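Long-range contact in hypothetical protein aq_1956 (PDB 2YVT), which is of unknown function but, as a member of the calcineurin-like metallophosphoesterase superfamily, probably hydrolyses phosphate esters with the help of bound metal ions: residues A[4-9]-A[129-134]. Residues are numbered along the deposited sequence; the frame is centred on the assembly and turned at random.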
loop_
_atom_site.group_PDB
_atom_site.type_symbol
_atom_site.label_atom_id
_atom_site.label_comp_id
_atom_site.label_asym_id
_atom_site.label_seq_id
_atom_site.Cartn_x
_atom_site.Cartn_y
_atom_site.Cartn_z
HETATM N N MSE A 4 -7.384 -25.782 -4.861
HETATM C CA MSE A 4 -7.962 -24.657 -4.068
HETATM C C MSE A 4 -7.065 -23.424 -4.187
HETATM O O MSE A 4 -6.403 -23.049 -3.217
HETATM C CB MSE A 4 -8.111 -25.036 -2.587
HETATM C CG MSE A 4 -8.968 -26.260 -2.294
HETATM SE SE MSE A 4 -9.342 -26.430 -0.376
HETATM C CE MSE A 4 -10.837 -25.177 -0.251
ATOM N N PRO A 5 -7.028 -22.790 -5.376
ATOM C CA PRO A 5 -6.117 -21.647 -5.469
ATOM C C PRO A 5 -6.614 -20.455 -4.653
ATOM O O PRO A 5 -7.819 -20.325 -4.380
ATOM C CB PRO A 5 -6.079 -21.326 -6.969
ATOM C CG PRO A 5 -7.336 -21.891 -7.522
ATOM C CD PRO A 5 -7.768 -23.025 -6.630
ATOM N N ARG A 6 -5.667 -19.627 -4.234
ATOM C CA ARG A 6 -5.956 -18.407 -3.492
ATOM C C ARG A 6 -5.213 -17.309 -4.233
ATOM O O ARG A 6 -4.016 -17.092 -4.023
ATOM C CB ARG A 6 -5.470 -18.533 -2.048
ATOM C CG ARG A 6 -6.192 -19.608 -1.219
ATOM C CD ARG A 6 -7.648 -19.236 -0.950
ATOM N NE ARG A 6 -8.338 -20.210 -0.103
ATOM C CZ ARG A 6 -9.096 -21.208 -0.554
ATOM N NH1 ARG A 6 -9.269 -21.395 -1.860
ATOM N NH2 ARG A 6 -9.682 -22.030 0.308
ATOM N N LYS A 7 -5.931 -16.643 -5.127
ATOM C CA LYS A 7 -5.314 -15.775 -6.119
ATOM C C LYS A 7 -5.405 -14.314 -5.700
ATOM O O LYS A 7 -6.454 -13.849 -5.261
ATOM C CB LYS A 7 -5.957 -15.984 -7.491
ATOM C CG LYS A 7 -5.722 -17.378 -8.088
ATOM C CD LYS A 7 -6.381 -17.516 -9.463
ATOM C CE LYS A 7 -6.389 -18.968 -9.964
ATOM N NZ LYS A 7 -5.046 -19.469 -10.391
ATOM N N VAL A 8 -4.293 -13.599 -5.851
ATOM C CA VAL A 8 -4.210 -12.195 -5.447
ATOM C C VAL A 8 -3.770 -11.355 -6.636
ATOM O O VAL A 8 -2.764 -11.667 -7.276
ATOM C CB VAL A 8 -3.173 -11.991 -4.294
ATOM C CG1 VAL A 8 -3.132 -10.530 -3.850
ATOM C CG2 VAL A 8 -3.481 -12.906 -3.107
ATOM N N LEU A 9 -4.539 -10.315 -6.951
ATOM C CA LEU A 9 -4.114 -9.314 -7.938
ATOM C C LEU A 9 -3.690 -8.086 -7.146
ATOM O O LEU A 9 -4.483 -7.557 -6.372
ATOM C CB LEU A 9 -5.261 -8.957 -8.896
ATOM C CG LEU A 9 -4.972 -8.117 -10.163
ATOM C CD1 LEU A 9 -6.240 -8.063 -11.017
ATOM C CD2 LEU A 9 -4.479 -6.704 -9.900
ATOM N N GLY A 129 -8.367 -11.210 9.148
ATOM C CA GLY A 129 -8.297 -12.616 8.757
ATOM C C GLY A 129 -8.880 -12.787 7.366
ATOM O O GLY A 129 -9.772 -12.035 6.967
ATOM N N TRP A 130 -8.373 -13.764 6.619
ATOM C CA TRP A 130 -8.908 -14.058 5.287
ATOM C C TRP A 130 -9.072 -15.561 5.097
ATOM O O TRP A 130 -8.122 -16.323 5.289
ATOM C CB TRP A 130 -8.018 -13.440 4.194
ATOM C CG TRP A 130 -8.386 -13.809 2.776
ATOM C CD1 TRP A 130 -9.632 -13.804 2.224
ATOM C CD2 TRP A 130 -7.487 -14.211 1.731
ATOM N NE1 TRP A 130 -9.570 -14.191 0.906
ATOM C CE2 TRP A 130 -8.266 -14.444 0.576
ATOM C CE3 TRP A 130 -6.098 -14.389 1.658
ATOM C CZ2 TRP A 130 -7.702 -14.862 -0.640
ATOM C CZ3 TRP A 130 -5.539 -14.801 0.450
ATOM C CH2 TRP A 130 -6.342 -15.030 -0.682
ATOM N N ARG A 131 -10.300 -15.955 4.747
ATOM C CA ARG A 131 -10.700 -17.359 4.518
ATOM C C ARG A 131 -10.288 -18.328 5.637
ATOM O O ARG A 131 -10.127 -19.529 5.400
ATOM C CB ARG A 131 -10.204 -17.873 3.152
ATOM C CG ARG A 131 -10.630 -17.043 1.944
ATOM C CD ARG A 131 -12.006 -17.403 1.381
ATOM N NE ARG A 131 -12.353 -16.540 0.247
ATOM C CZ ARG A 131 -12.073 -16.807 -1.030
ATOM N NH1 ARG A 131 -11.445 -17.927 -1.367
ATOM N NH2 ARG A 131 -12.427 -15.947 -1.978
ATOM N N GLY A 132 -10.120 -17.806 6.850
ATOM C CA GLY A 132 -9.750 -18.623 8.004
ATOM C C GLY A 132 -8.349 -19.212 7.981
ATOM O O GLY A 132 -7.973 -19.961 8.887
ATOM N N GLU A 133 -7.571 -18.870 6.954
ATOM C CA GLU A 133 -6.233 -19.445 6.769
ATOM C C GLU A 133 -5.102 -18.415 6.819
ATOM O O GLU A 133 -3.957 -18.762 7.120
ATOM C CB GLU A 133 -6.158 -20.240 5.459
ATOM C CG GLU A 133 -4.851 -21.037 5.284
ATOM C CD GLU A 133 -4.959 -22.176 4.279
ATOM O OE1 GLU A 133 -6.097 -22.519 3.879
ATOM O OE2 GLU A 133 -3.899 -22.734 3.897
ATOM N N PHE A 134 -5.421 -17.158 6.522
ATOM C CA PHE A 134 -4.401 -16.111 6.487
ATOM C C PHE A 134 -4.723 -15.015 7.479
ATOM O O PHE A 134 -5.892 -14.779 7.790
ATOM C CB PHE A 134 -4.295 -15.480 5.088
ATOM C CG PHE A 134 -3.923 -16.451 3.996
ATOM C CD1 PHE A 134 -2.585 -16.638 3.639
ATOM C CD2 PHE A 134 -4.904 -17.164 3.318
ATOM C CE1 PHE A 134 -2.235 -17.529 2.628
ATOM C CE2 PHE A 134 -4.559 -18.064 2.304
ATOM C CZ PHE A 134 -3.223 -18.246 1.965
HETATM O O HOH W 1 -7.627 -20.634 2.608
#
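At one end of the two facing beta sheets of this metallophosphoesterase fold, Arg-6, just ahead of strand 7-12, packs against Trp-130, Arg-131 and Phe-134 at the turn that joins strands 126-130 and 134-144. CB of Arg-6 lies 3.9 Å from CH2 of the Trp-130 indole, approaching it obliquely. One carbon further out, CG meets the edge of the Phe-134 ring near its plane, 4.2 Å from CE2. The Arg-6 chain is bent at chi2 (-68°), which places CD 4.0 Å from NH1 of Arg-131. That NH1 also sits over one face of the Arg-6 guanidinium, offset toward its rim, and the two guanidinium planes are turned 65° apart. The like charges probably repel somewhat, although each arginine has polar partners of its own: NH1 of Arg-6 donates to Pro-5 O at 3.1 Å, from above the carbonyl plane, and Arg-131 has a long, weak ion pair with Asp-34. A water links the segments, accepting from Arg-6 NE at 2.8 Å and donating to Glu-133 OE1 at 2.7 Å; the other carboxylate oxygen of Glu-133 forms a salt bridge with Arg-175. The turn itself ends in a classic beta bulge, in which Glu-133 and Phe-134 both face Trp-130 and both donate their backbone N-H to its O. Beside the bulge, CZ3 of Trp-130 stands 3.7 Å above the plane of the Phe-134 ring, offset toward its rim. Deeper between the sheets, Val-8 CG2 approaches Trp-130 CH2 at 4.3 Å, while Leu-249 and Ile-35 also touch the indole.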